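Local coordinates for phosphatidylinositol-specific phospholipase C (Listeria monocytogenes, PDB 2PLC), which belongs to the phosphatidylinositol-specific phospholipase C family and folds as one chain into a TIM-type barrel of mainly parallel strands surrounded by helices, at residues T13-A18 against N140-L145; L19-T24 against L252-M257; I58-I63 against T100-L105; L155-T160 against M173-P178; N179-D184 against K211-H216. One frame throughout, in Å; residues are numbered along the deposited sequence.

Contact 1 of 5, residues T13-A18 against N140-L145; sequences TTNLAA and NKIPTL
The Asx turn built on N15 meets the backbone of I142: ND2 reaches across to the other loop while OD1 closes the turn within its own. CG of N15 stands anti to the backbone N (chi1 -168°). ND2 of N15 donates 2.8 Å to O of I142; that oxygen lies close to the amide plane, but ND2 approaches it from above the plane of the carbonyl. OD1 of N15 accepts from A17 N at 2.9 Å, and it also lies 3.3 Å from CG2 of I142, whose side chain crosses that of N15 at about a right angle. T13-A18 leads into strand 20-24 and N140-L145 precedes strand 152-157, so the two loops meet at the N-terminal end of the barrel strands. A single bridge between N15 and T144 holds their backbones together: L145 N reaches O of T14 at 3.0 Å, almost in line with its C=O, and L16 N reaches O of P143 at 3.2 Å. CB of L16 packs on CG2 of I142 (3.6 Å). CD1 of L16 touches CD2 of L145 (3.7 Å), again with crossed side chains. OG1 of T144 turns to D147, and I142 continues onto N179.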
# COMPACT_ATOMS: atom_id res chain seq x y z
N THR A 13 -10.52 -16.38 9.43
CA THR A 13 -11.86 -15.94 9.05
C THR A 13 -12.02 -14.42 8.96
O THR A 13 -13.01 -13.94 8.41
CB THR A 13 -12.92 -16.50 10.02
OG1 THR A 13 -12.63 -16.06 11.35
CG2 THR A 13 -12.92 -18.03 9.98
N THR A 14 -11.06 -13.67 9.50
CA THR A 14 -11.12 -12.21 9.47
C THR A 14 -11.01 -11.70 8.05
O THR A 14 -10.19 -12.17 7.27
CB THR A 14 -10.00 -11.57 10.31
OG1 THR A 14 -10.02 -12.11 11.63
CG2 THR A 14 -10.20 -10.06 10.39
N ASN A 15 -11.88 -10.75 7.70
CA ASN A 15 -11.86 -10.17 6.36
C ASN A 15 -10.81 -9.06 6.30
O ASN A 15 -10.52 -8.40 7.30
CB ASN A 15 -13.24 -9.61 5.99
CG ASN A 15 -13.34 -9.26 4.52
OD1 ASN A 15 -13.10 -8.12 4.13
ND2 ASN A 15 -13.69 -10.24 3.70
N LEU A 16 -10.23 -8.87 5.12
CA LEU A 16 -9.20 -7.86 4.95
C LEU A 16 -9.73 -6.45 5.22
O LEU A 16 -8.99 -5.59 5.69
CB LEU A 16 -8.64 -7.95 3.53
CG LEU A 16 -7.12 -7.97 3.33
CD1 LEU A 16 -6.48 -9.06 4.18
CD2 LEU A 16 -6.82 -8.20 1.87
N ALA A 17 -11.02 -6.23 4.95
CA ALA A 17 -11.64 -4.92 5.16
C ALA A 17 -11.90 -4.60 6.63
O ALA A 17 -12.14 -3.45 7.00
CB ALA A 17 -12.93 -4.82 4.38
N ALA A 18 -11.84 -5.63 7.47
CA ALA A 18 -12.05 -5.47 8.91
C ALA A 18 -10.76 -5.16 9.66
O ALA A 18 -10.74 -5.17 10.90
CB ALA A 18 -12.69 -6.73 9.46
N ASN A 140 -15.78 -9.23 -7.36
CA ASN A 140 -14.88 -8.26 -6.71
C ASN A 140 -15.09 -8.11 -5.20
O ASN A 140 -15.09 -7.00 -4.66
CB ASN A 140 -14.89 -6.90 -7.44
CG ASN A 140 -16.19 -6.12 -7.26
OD1 ASN A 140 -17.29 -6.68 -7.24
ND2 ASN A 140 -16.07 -4.80 -7.16
N LYS A 141 -15.25 -9.25 -4.54
CA LYS A 141 -15.46 -9.31 -3.10
C LYS A 141 -14.11 -9.39 -2.39
O LYS A 141 -13.21 -10.09 -2.84
CB LYS A 141 -16.32 -10.53 -2.76
CG LYS A 141 -16.68 -10.68 -1.29
CD LYS A 141 -16.07 -11.95 -0.71
CE LYS A 141 -16.39 -12.10 0.78
NZ LYS A 141 -15.77 -13.32 1.36
N ILE A 142 -13.96 -8.64 -1.30
CA ILE A 142 -12.72 -8.63 -0.54
C ILE A 142 -12.55 -9.96 0.19
O ILE A 142 -13.43 -10.40 0.92
CB ILE A 142 -12.68 -7.46 0.48
CG1 ILE A 142 -12.61 -6.11 -0.24
CG2 ILE A 142 -11.45 -7.58 1.38
CD1 ILE A 142 -13.92 -5.64 -0.83
N PRO A 143 -11.39 -10.62 -0.01
CA PRO A 143 -11.05 -11.91 0.60
C PRO A 143 -10.72 -11.89 2.09
O PRO A 143 -10.43 -10.85 2.66
CB PRO A 143 -9.85 -12.36 -0.21
CG PRO A 143 -9.17 -11.08 -0.52
CD PRO A 143 -10.32 -10.19 -0.93
N THR A 144 -10.78 -13.07 2.69
CA THR A 144 -10.45 -13.26 4.09
C THR A 144 -8.98 -13.65 4.15
O THR A 144 -8.39 -14.01 3.14
CB THR A 144 -11.32 -14.37 4.74
OG1 THR A 144 -11.06 -15.63 4.11
CG2 THR A 144 -12.79 -14.04 4.60
N LEU A 145 -8.40 -13.58 5.34
CA LEU A 145 -7.00 -13.92 5.53
C LEU A 145 -6.67 -15.35 5.10
O LEU A 145 -5.53 -15.65 4.75
CB LEU A 145 -6.59 -13.73 6.98
CG LEU A 145 -6.39 -12.30 7.48
CD1 LEU A 145 -5.95 -12.34 8.92
CD2 LEU A 145 -5.34 -11.60 6.65

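Contact 2 of 5, residues L19-T24 against L252-M257; sequences LSIPGT and LGILIM
OG of S20 has two partners: L252 N donates to it at 3.0 Å in a nearly straight bond, and it is hydrogen-bonded to OD1 of N271. The hydroxyl reaches L252 because OG is anti to the carbonyl carbon and beside the backbone N (chi1 -64°). Next to it the backbones begin to pair, G253 N donating to O of L19. The shortest rungs follow, from I21 N to O of G253 and from L255 N to O of I21, both 2.8 Å. These are neighbouring parallel strands of the barrel, the first and the last in the chain, whose directions differ by 28°. G23 continues the ladder, receiving M257 N on its O and giving its N to O of L255 at 2.9 Å. The backbone of G253 suits glycine, since a CB would jam against the carbonyl of L252. On one face I21 and I254 lie side by side, CB of I21 4.1 Å from CG1 of I254. The other face carries P22, L255 and M257, all of which touch I268 of helix 262-269. The M257 chain bends at its last torsion (chi3 -84°), and CE of M257 comes to 3.8 Å from O of G23.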
# COMPACT_ATOMS: atom_id res chain seq x y z
N LEU A 19 -9.69 -4.86 8.93
CA LEU A 19 -8.40 -4.58 9.56
C LEU A 19 -7.90 -3.14 9.48
O LEU A 19 -8.37 -2.34 8.68
CB LEU A 19 -7.32 -5.48 8.94
CG LEU A 19 -7.44 -6.99 9.00
CD1 LEU A 19 -6.33 -7.62 8.17
CD2 LEU A 19 -7.36 -7.46 10.43
N SER A 20 -6.93 -2.85 10.35
CA SER A 20 -6.25 -1.56 10.39
C SER A 20 -4.85 -1.92 9.87
O SER A 20 -4.10 -2.64 10.53
CB SER A 20 -6.17 -1.03 11.82
OG SER A 20 -7.47 -0.78 12.31
N ILE A 21 -4.53 -1.47 8.67
CA ILE A 21 -3.26 -1.81 8.05
C ILE A 21 -2.34 -0.62 7.79
O ILE A 21 -2.78 0.39 7.25
CB ILE A 21 -3.51 -2.52 6.71
CG1 ILE A 21 -4.45 -3.72 6.93
CG2 ILE A 21 -2.20 -2.96 6.07
CD1 ILE A 21 -5.00 -4.31 5.65
N PRO A 22 -1.06 -0.73 8.20
CA PRO A 22 -0.06 0.33 8.01
C PRO A 22 0.48 0.19 6.58
O PRO A 22 0.77 -0.93 6.14
CB PRO A 22 1.05 -0.03 9.00
CG PRO A 22 0.46 -1.11 9.88
CD PRO A 22 -0.48 -1.83 8.98
N GLY A 23 0.61 1.30 5.87
CA GLY A 23 1.13 1.25 4.51
C GLY A 23 2.05 2.42 4.25
O GLY A 23 2.11 3.35 5.05
N THR A 24 2.78 2.38 3.14
CA THR A 24 3.69 3.46 2.79
C THR A 24 3.34 4.05 1.42
O THR A 24 2.93 3.32 0.50
CB THR A 24 5.15 2.98 2.74
OG1 THR A 24 5.22 1.78 1.97
CG2 THR A 24 5.69 2.73 4.14
N LEU A 252 -9.88 0.31 10.90
CA LEU A 252 -9.75 1.65 10.35
C LEU A 252 -9.30 1.70 8.89
O LEU A 252 -9.18 2.77 8.31
CB LEU A 252 -8.80 2.47 11.22
CG LEU A 252 -9.10 2.48 12.72
CD1 LEU A 252 -8.06 3.32 13.44
CD2 LEU A 252 -10.50 3.01 12.99
N GLY A 253 -9.05 0.53 8.30
CA GLY A 253 -8.61 0.49 6.92
C GLY A 253 -7.10 0.65 6.78
O GLY A 253 -6.36 0.47 7.75
N ILE A 254 -6.67 1.00 5.58
CA ILE A 254 -5.25 1.17 5.28
C ILE A 254 -4.79 2.62 5.44
O ILE A 254 -5.25 3.51 4.73
CB ILE A 254 -4.94 0.70 3.85
CG1 ILE A 254 -5.49 -0.72 3.65
CG2 ILE A 254 -3.44 0.71 3.61
CD1 ILE A 254 -5.52 -1.17 2.23
N LEU A 255 -3.90 2.83 6.40
CA LEU A 255 -3.34 4.15 6.70
C LEU A 255 -2.00 4.24 5.98
O LEU A 255 -1.01 3.63 6.41
CB LEU A 255 -3.21 4.34 8.21
CG LEU A 255 -4.55 4.23 8.97
CD1 LEU A 255 -4.36 4.38 10.47
CD2 LEU A 255 -5.53 5.28 8.46
N ILE A 256 -1.99 5.00 4.89
CA ILE A 256 -0.83 5.16 4.01
C ILE A 256 0.00 6.40 4.35
O ILE A 256 -0.44 7.53 4.15
CB ILE A 256 -1.32 5.18 2.54
CG1 ILE A 256 -2.34 4.05 2.34
CG2 ILE A 256 -0.16 4.98 1.60
CD1 ILE A 256 -3.04 4.09 1.03
N MET A 257 1.25 6.17 4.77
CA MET A 257 2.13 7.25 5.21
C MET A 257 3.48 7.46 4.52
O MET A 257 4.01 6.58 3.83
CB MET A 257 2.42 7.06 6.70
CG MET A 257 1.21 6.79 7.57
SD MET A 257 1.65 6.09 9.16
CE MET A 257 1.78 4.35 8.73

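Contact 3 of 5, residues I58-I63 against T100-L105; sequences IRYIDI and TIIMRL
Y60, D62 and R104 meet round one water where their side chains project from the same face of the sheet. The water lies 2.9 Å from OH of Y60, in the plane of the ring, and accepts from NH1 of R104 at the edge of the guanidinium; its bond to OD2 of D62 is weak. R104 has CG anti to the backbone N (chi1 173°) and is extended from CG to NE, which lays it side by side with D62. The carboxylate and guanidinium planes are only 7° apart, yet OD2 of D62 stands well out of the guanidinium plane, 3.8 Å from NH1 of R104. This long salt bridge therefore works through charge alone, and the closer polar partners are R64 for D62 and E157 for R104. The strands that carry these groups, 60-65 and 101-107, are adjacent and parallel in the barrel, with rungs such as I63 N to O of R104 (2.8 Å). On that same face the Y60 and I102 side chains cross at about a right angle, CD1 of Y60 3.8 Å from CG2 of I102. The reverse face is apolar and lies against helix 82-95. There CG1 of I61 is wedged between its backbone N and carbonyl carbon (chi1 59°), from where it meets CG of M103 at 3.8 Å, and CG1 of I63 reaches the same methionine carbon. Near the start of the strands R59 bends at chi2, placing CD 3.3 Å from O of T100, while NH1 of R59 hydrogen-bonds O of I58 and NH2 forms a salt bridge with E99.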
# COMPACT_ATOMS: atom_id res chain seq x y z
N ILE A 58 4.83 -2.94 7.78
CA ILE A 58 4.12 -2.37 6.63
C ILE A 58 3.57 -3.53 5.81
O ILE A 58 4.28 -4.48 5.52
CB ILE A 58 5.08 -1.53 5.75
CG1 ILE A 58 5.61 -0.32 6.53
CG2 ILE A 58 4.39 -1.09 4.46
CD1 ILE A 58 4.55 0.60 7.07
N ARG A 59 2.28 -3.46 5.46
CA ARG A 59 1.67 -4.53 4.68
C ARG A 59 1.02 -4.03 3.41
O ARG A 59 0.37 -4.78 2.68
CB ARG A 59 0.65 -5.32 5.51
CG ARG A 59 1.27 -6.17 6.61
CD ARG A 59 2.18 -7.26 6.06
NE ARG A 59 2.82 -7.99 7.14
CZ ARG A 59 4.00 -7.66 7.67
NH1 ARG A 59 4.67 -6.61 7.22
NH2 ARG A 59 4.48 -8.37 8.69
N TYR A 60 1.15 -2.73 3.17
CA TYR A 60 0.62 -2.13 1.96
C TYR A 60 1.77 -1.36 1.34
O TYR A 60 2.42 -0.56 2.02
CB TYR A 60 -0.52 -1.17 2.28
CG TYR A 60 -0.90 -0.28 1.11
CD1 TYR A 60 -1.81 -0.71 0.15
CD2 TYR A 60 -0.30 0.97 0.94
CE1 TYR A 60 -2.11 0.07 -0.96
CE2 TYR A 60 -0.60 1.76 -0.16
CZ TYR A 60 -1.51 1.31 -1.10
OH TYR A 60 -1.80 2.09 -2.19
N ILE A 61 2.05 -1.63 0.07
CA ILE A 61 3.13 -0.92 -0.61
C ILE A 61 2.62 -0.27 -1.88
O ILE A 61 1.64 -0.72 -2.47
CB ILE A 61 4.35 -1.82 -0.89
CG1 ILE A 61 3.96 -3.03 -1.74
CG2 ILE A 61 4.96 -2.28 0.43
CD1 ILE A 61 5.13 -3.96 -2.03
N ASP A 62 3.27 0.81 -2.27
CA ASP A 62 2.89 1.60 -3.42
C ASP A 62 4.09 1.63 -4.38
O ASP A 62 5.06 2.36 -4.15
CB ASP A 62 2.53 2.99 -2.90
CG ASP A 62 2.18 3.97 -3.99
OD1 ASP A 62 2.11 3.59 -5.18
OD2 ASP A 62 1.98 5.15 -3.63
N ILE A 63 4.02 0.82 -5.43
CA ILE A 63 5.10 0.70 -6.41
C ILE A 63 4.77 1.36 -7.75
O ILE A 63 3.76 1.05 -8.37
CB ILE A 63 5.43 -0.79 -6.64
CG1 ILE A 63 5.66 -1.50 -5.30
CG2 ILE A 63 6.65 -0.94 -7.55
CD1 ILE A 63 6.84 -0.99 -4.52
N THR A 100 0.29 -11.23 4.48
CA THR A 100 -0.26 -10.89 3.17
C THR A 100 0.12 -9.45 2.86
O THR A 100 0.19 -8.60 3.75
CB THR A 100 -1.80 -11.05 3.10
OG1 THR A 100 -2.30 -10.46 1.89
CG2 THR A 100 -2.48 -10.40 4.29
N ILE A 101 0.41 -9.19 1.59
CA ILE A 101 0.81 -7.86 1.18
C ILE A 101 -0.11 -7.32 0.10
O ILE A 101 -0.49 -8.03 -0.83
CB ILE A 101 2.28 -7.85 0.70
CG1 ILE A 101 3.19 -8.19 1.88
CG2 ILE A 101 2.66 -6.50 0.10
CD1 ILE A 101 4.63 -8.33 1.54
N ILE A 102 -0.55 -6.08 0.30
CA ILE A 102 -1.42 -5.41 -0.65
C ILE A 102 -0.47 -4.51 -1.42
O ILE A 102 0.26 -3.72 -0.83
CB ILE A 102 -2.49 -4.60 0.06
CG1 ILE A 102 -3.27 -5.50 1.02
CG2 ILE A 102 -3.43 -3.95 -0.97
CD1 ILE A 102 -4.20 -4.77 1.94
N MET A 103 -0.48 -4.63 -2.74
CA MET A 103 0.42 -3.86 -3.57
C MET A 103 -0.22 -3.09 -4.71
O MET A 103 -0.85 -3.66 -5.60
CB MET A 103 1.50 -4.79 -4.13
CG MET A 103 2.47 -4.12 -5.09
SD MET A 103 3.67 -5.29 -5.72
CE MET A 103 3.20 -5.37 -7.42
N ARG A 104 -0.02 -1.78 -4.68
CA ARG A 104 -0.52 -0.91 -5.73
C ARG A 104 0.59 -0.83 -6.76
O ARG A 104 1.73 -0.50 -6.43
CB ARG A 104 -0.79 0.48 -5.16
CG ARG A 104 -1.16 1.51 -6.20
CD ARG A 104 -1.13 2.91 -5.62
NE ARG A 104 -1.52 3.92 -6.59
CZ ARG A 104 -1.69 5.20 -6.30
NH1 ARG A 104 -1.49 5.64 -5.07
NH2 ARG A 104 -2.11 6.05 -7.23
N LEU A 105 0.29 -1.23 -7.99
CA LEU A 105 1.27 -1.19 -9.06
C LEU A 105 0.76 -0.17 -10.06
O LEU A 105 -0.24 -0.39 -10.74
CB LEU A 105 1.43 -2.56 -9.71
CG LEU A 105 2.35 -2.64 -10.93
CD1 LEU A 105 3.74 -2.12 -10.58
CD2 LEU A 105 2.42 -4.07 -11.43
O HOH W 1 -0.72 4.76 -2.39

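Contact 4 of 5, residues L155-T160 against M173-P178; sequences LSENHT and MQFGAP
F175 lays one face of its ring against the carboxylate of E157, whose OE1 sits over the ring 3.5 Å from CD2. The two flat groups are nearly parallel, 15° apart. E157 gets there by full extension, with CG anti to the backbone N (chi1 -180°), so that it runs side by side with the phenylalanine. The overlap does not stand alone: R104 forms a salt bridge with OE1 of E157 and a cation-pi contact with F175, which probably offsets the carboxylate's charge beside the ring. L155 approaches the same ring at its edge, CB lying 4.1 Å from CD1. Strands 152-157 and 169-174 are parallel neighbours in the barrel wall here, and they pair briefly. S156 N donates to O of M173 at 3.0 Å, in the carbonyl plane, and F175 N donates to O of S156 at 2.8 Å from above that carbonyl's plane. A type II turn from Q174 to A177 then leads the chain away towards strand 180-183. O of M173 takes a second donor, a water at 2.9 Å that also receives the hydroxyl proton of S156 OG. L155 and M173 project together from one face, CD2 of the leucine touching CG of the methionine at 3.6 Å.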
# COMPACT_ATOMS: atom_id res chain seq x y z
N LEU A 155 -3.22 -4.44 -6.79
CA LEU A 155 -4.15 -3.37 -7.12
C LEU A 155 -3.54 -2.67 -8.32
O LEU A 155 -2.64 -1.84 -8.17
CB LEU A 155 -4.32 -2.40 -5.96
CG LEU A 155 -4.93 -2.95 -4.67
CD1 LEU A 155 -5.03 -1.85 -3.62
CD2 LEU A 155 -6.31 -3.52 -4.95
N SER A 156 -3.98 -3.06 -9.52
CA SER A 156 -3.45 -2.50 -10.76
C SER A 156 -4.01 -1.14 -11.15
O SER A 156 -5.21 -0.92 -11.14
CB SER A 156 -3.67 -3.46 -11.93
OG SER A 156 -2.92 -4.64 -11.76
N GLU A 157 -3.10 -0.26 -11.55
CA GLU A 157 -3.46 1.08 -11.98
C GLU A 157 -2.71 1.41 -13.26
O GLU A 157 -1.48 1.56 -13.26
CB GLU A 157 -3.12 2.11 -10.91
CG GLU A 157 -3.47 3.54 -11.29
CD GLU A 157 -3.24 4.53 -10.17
OE1 GLU A 157 -2.62 4.16 -9.15
OE2 GLU A 157 -3.68 5.69 -10.31
N ASN A 158 -3.44 1.48 -14.36
CA ASN A 158 -2.85 1.79 -15.65
C ASN A 158 -3.88 2.32 -16.64
O ASN A 158 -5.04 2.55 -16.29
CB ASN A 158 -2.09 0.59 -16.23
CG ASN A 158 -2.91 -0.69 -16.25
OD1 ASN A 158 -2.35 -1.78 -16.22
ND2 ASN A 158 -4.23 -0.55 -16.29
N HIS A 159 -3.43 2.52 -17.88
CA HIS A 159 -4.25 3.04 -18.96
C HIS A 159 -5.51 2.21 -19.25
O HIS A 159 -6.59 2.77 -19.48
CB HIS A 159 -3.39 3.19 -20.22
CG HIS A 159 -4.08 3.86 -21.37
ND1 HIS A 159 -5.30 4.49 -21.24
CD2 HIS A 159 -3.73 3.98 -22.67
CE1 HIS A 159 -5.67 4.97 -22.41
NE2 HIS A 159 -4.74 4.67 -23.30
N THR A 160 -5.37 0.89 -19.20
CA THR A 160 -6.49 -0.02 -19.48
C THR A 160 -7.66 0.10 -18.50
O THR A 160 -8.81 -0.15 -18.87
CB THR A 160 -6.03 -1.50 -19.50
OG1 THR A 160 -5.73 -1.93 -18.16
CG2 THR A 160 -4.78 -1.66 -20.36
N MET A 173 -7.08 -7.23 -8.28
CA MET A 173 -8.14 -6.35 -8.76
C MET A 173 -7.63 -5.00 -9.23
O MET A 173 -6.44 -4.69 -9.13
CB MET A 173 -9.21 -6.18 -7.67
CG MET A 173 -8.64 -6.00 -6.26
SD MET A 173 -9.86 -6.05 -4.93
CE MET A 173 -10.19 -7.81 -4.81
N GLN A 174 -8.54 -4.19 -9.76
CA GLN A 174 -8.23 -2.86 -10.27
C GLN A 174 -8.19 -1.81 -9.15
O GLN A 174 -9.05 -1.80 -8.27
CB GLN A 174 -9.28 -2.47 -11.30
CG GLN A 174 -9.07 -1.10 -11.91
CD GLN A 174 -10.37 -0.42 -12.28
OE1 GLN A 174 -11.42 -1.07 -12.39
NE2 GLN A 174 -10.32 0.89 -12.44
N PHE A 175 -7.19 -0.94 -9.20
CA PHE A 175 -7.05 0.13 -8.23
C PHE A 175 -8.16 1.11 -8.56
O PHE A 175 -8.30 1.52 -9.71
CB PHE A 175 -5.69 0.82 -8.38
CG PHE A 175 -5.46 1.93 -7.40
CD1 PHE A 175 -5.02 1.67 -6.11
CD2 PHE A 175 -5.67 3.26 -7.77
CE1 PHE A 175 -4.79 2.70 -5.20
CE2 PHE A 175 -5.44 4.30 -6.86
CZ PHE A 175 -5.01 4.02 -5.58
N GLY A 176 -8.96 1.47 -7.57
CA GLY A 176 -10.05 2.40 -7.81
C GLY A 176 -11.37 1.72 -8.13
O GLY A 176 -12.32 2.38 -8.55
N ALA A 177 -11.42 0.40 -7.95
CA ALA A 177 -12.63 -0.37 -8.21
C ALA A 177 -13.73 0.07 -7.23
O ALA A 177 -13.44 0.69 -6.21
CB ALA A 177 -12.34 -1.86 -8.05
N PRO A 178 -15.00 -0.24 -7.54
CA PRO A 178 -16.14 0.12 -6.69
C PRO A 178 -16.07 -0.34 -5.24
O PRO A 178 -16.70 0.26 -4.37
CB PRO A 178 -17.32 -0.52 -7.42
CG PRO A 178 -16.90 -0.44 -8.84
CD PRO A 178 -15.47 -0.90 -8.77
O HOH W 2 -4.98 -6.30 -11.07

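Contact 5 of 5, residues N179-D184 against K211-H216; sequences NQVIQD and KLFLNH
F213 carries V181 on one face of its ring: CB of the valine stands 3.7 Å from the ring centroid in a CH-pi contact, displaced slightly toward the rim. CG1 of V181 adds to this cover, 3.5 Å from CE2 of F213, and the two side chains run side by side in the same direction. The second ring, H216, has OD1 of D184 above one face, nearest to CG at 3.6 Å, and O of Q183 at its edge. H216 holds that oxygen twice. ND1 of H216 donates to O of Q183 at 2.9 Å within the plane of the imidazole, although above the plane of the carbonyl, and its backbone N donates to the same oxygen at 3.0 Å in the carbonyl plane. With CG anti to its own carbonyl carbon (chi1 -72°), H216 starts its ring on the side facing Q183, and the ND1 bond would limit rotation about chi2. The ladder continues with L214 N donating to O of V181 (2.8 Å). On the face opposite V181 and F213, I182 and L214 lie side by side, CG1 to CB 4.2 Å. N215 sends ND2 to O of I198, on the helix that links the two strands. Strand 180-183, helix 191-207 and strand 212-216 thus form a beta-alpha-beta crossover with parallel neighbouring strands, the unit from which TIM-type barrels are built.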
# COMPACT_ATOMS: atom_id res chain seq x y z
N ASN A 179 -15.30 -1.40 -4.99
CA ASN A 179 -15.15 -1.95 -3.64
C ASN A 179 -14.10 -1.23 -2.79
O ASN A 179 -13.79 -1.66 -1.67
CB ASN A 179 -14.83 -3.45 -3.71
CG ASN A 179 -13.56 -3.75 -4.50
OD1 ASN A 179 -13.02 -2.88 -5.18
ND2 ASN A 179 -13.08 -4.98 -4.40
N GLN A 180 -13.55 -0.15 -3.33
CA GLN A 180 -12.52 0.63 -2.64
C GLN A 180 -12.95 2.07 -2.42
O GLN A 180 -13.66 2.65 -3.23
CB GLN A 180 -11.24 0.64 -3.47
CG GLN A 180 -10.50 -0.68 -3.51
CD GLN A 180 -9.65 -0.82 -4.75
OE1 GLN A 180 -9.72 -1.83 -5.45
NE2 GLN A 180 -8.86 0.20 -5.06
N VAL A 181 -12.52 2.64 -1.30
CA VAL A 181 -12.81 4.04 -0.99
C VAL A 181 -11.45 4.69 -0.83
O VAL A 181 -10.67 4.32 0.06
CB VAL A 181 -13.62 4.18 0.32
CG1 VAL A 181 -13.87 5.64 0.62
CG2 VAL A 181 -14.94 3.44 0.20
N ILE A 182 -11.15 5.66 -1.69
CA ILE A 182 -9.85 6.33 -1.67
C ILE A 182 -9.82 7.81 -1.26
O ILE A 182 -10.54 8.64 -1.81
CB ILE A 182 -9.14 6.18 -3.04
CG1 ILE A 182 -9.05 4.70 -3.43
CG2 ILE A 182 -7.73 6.79 -2.99
CD1 ILE A 182 -8.48 4.46 -4.80
N GLN A 183 -8.99 8.11 -0.26
CA GLN A 183 -8.80 9.48 0.19
C GLN A 183 -7.37 9.79 -0.23
O GLN A 183 -6.41 9.25 0.33
CB GLN A 183 -8.96 9.60 1.71
CG GLN A 183 -8.83 11.04 2.24
CD GLN A 183 -7.38 11.46 2.49
OE1 GLN A 183 -6.77 11.04 3.47
NE2 GLN A 183 -6.84 12.30 1.61
N ASP A 184 -7.23 10.62 -1.26
CA ASP A 184 -5.92 10.99 -1.76
C ASP A 184 -5.84 12.47 -2.10
O ASP A 184 -5.50 12.85 -3.22
CB ASP A 184 -5.58 10.14 -3.00
CG ASP A 184 -4.12 10.25 -3.41
OD1 ASP A 184 -3.28 10.63 -2.57
OD2 ASP A 184 -3.82 9.93 -4.57
N LYS A 211 -15.81 -2.92 2.18
CA LYS A 211 -15.01 -2.08 1.29
C LYS A 211 -13.61 -1.81 1.82
O LYS A 211 -13.38 -1.80 3.03
CB LYS A 211 -15.72 -0.74 1.05
CG LYS A 211 -16.78 -0.79 -0.03
CD LYS A 211 -17.43 0.57 -0.21
CE LYS A 211 -18.21 0.65 -1.52
NZ LYS A 211 -19.32 -0.34 -1.61
N LEU A 212 -12.68 -1.62 0.90
CA LEU A 212 -11.29 -1.33 1.26
C LEU A 212 -11.10 0.18 1.26
O LEU A 212 -11.43 0.85 0.29
CB LEU A 212 -10.32 -1.96 0.27
CG LEU A 212 -9.82 -3.37 0.55
CD1 LEU A 212 -8.88 -3.80 -0.56
CD2 LEU A 212 -9.11 -3.42 1.89
N PHE A 213 -10.60 0.70 2.38
CA PHE A 213 -10.35 2.14 2.51
C PHE A 213 -8.86 2.44 2.44
O PHE A 213 -8.08 1.94 3.26
CB PHE A 213 -10.92 2.66 3.83
CG PHE A 213 -12.41 2.84 3.83
CD1 PHE A 213 -13.26 1.75 3.90
CD2 PHE A 213 -12.97 4.12 3.78
CE1 PHE A 213 -14.65 1.91 3.91
CE2 PHE A 213 -14.35 4.30 3.79
CZ PHE A 213 -15.19 3.19 3.86
N LEU A 214 -8.46 3.21 1.43
CA LEU A 214 -7.07 3.62 1.25
C LEU A 214 -7.02 5.06 1.75
O LEU A 214 -7.40 5.99 1.05
CB LEU A 214 -6.66 3.53 -0.22
CG LEU A 214 -6.45 2.17 -0.91
CD1 LEU A 214 -5.30 1.45 -0.26
CD2 LEU A 214 -7.69 1.31 -0.87
N ASN A 215 -6.57 5.23 2.99
CA ASN A 215 -6.50 6.54 3.63
C ASN A 215 -5.08 7.15 3.60
O ASN A 215 -4.23 6.81 4.42
CB ASN A 215 -6.97 6.36 5.08
CG ASN A 215 -7.44 7.65 5.72
OD1 ASN A 215 -7.33 8.74 5.15
ND2 ASN A 215 -7.98 7.53 6.93
N HIS A 216 -4.84 8.05 2.65
CA HIS A 216 -3.53 8.70 2.53
C HIS A 216 -3.25 9.80 3.54
O HIS A 216 -3.95 10.82 3.58
CB HIS A 216 -3.35 9.28 1.12
CG HIS A 216 -3.13 8.24 0.07
ND1 HIS A 216 -4.17 7.63 -0.60
CD2 HIS A 216 -2.00 7.67 -0.40
CE1 HIS A 216 -3.69 6.74 -1.44
NE2 HIS A 216 -2.37 6.74 -1.34

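Round the barrel wall the order is contact 5, 2, 3, 4, and contacts 4 and 5 meet through side chains. Contacts 5 and 2 share a sheet, I254 N lying 2.9 Å from O of F213; contact 2 continues into contact 3, with P22 O 3.0 Å from R59 N; contact 3 passes to contact 4 at M103 O and L155 N, 2.8 Å apart. Between contacts 4 and 5, CZ of F175 meets CD1 of I182 (3.6 Å). Within the barrel, CE1 of Y60 in contact 3 lies 3.5 Å from CD1 of L214 in contact 5. Contact 1 lies at one end, its centre about 15 Å from those of contacts 2 and 5, with I142 packing against L212.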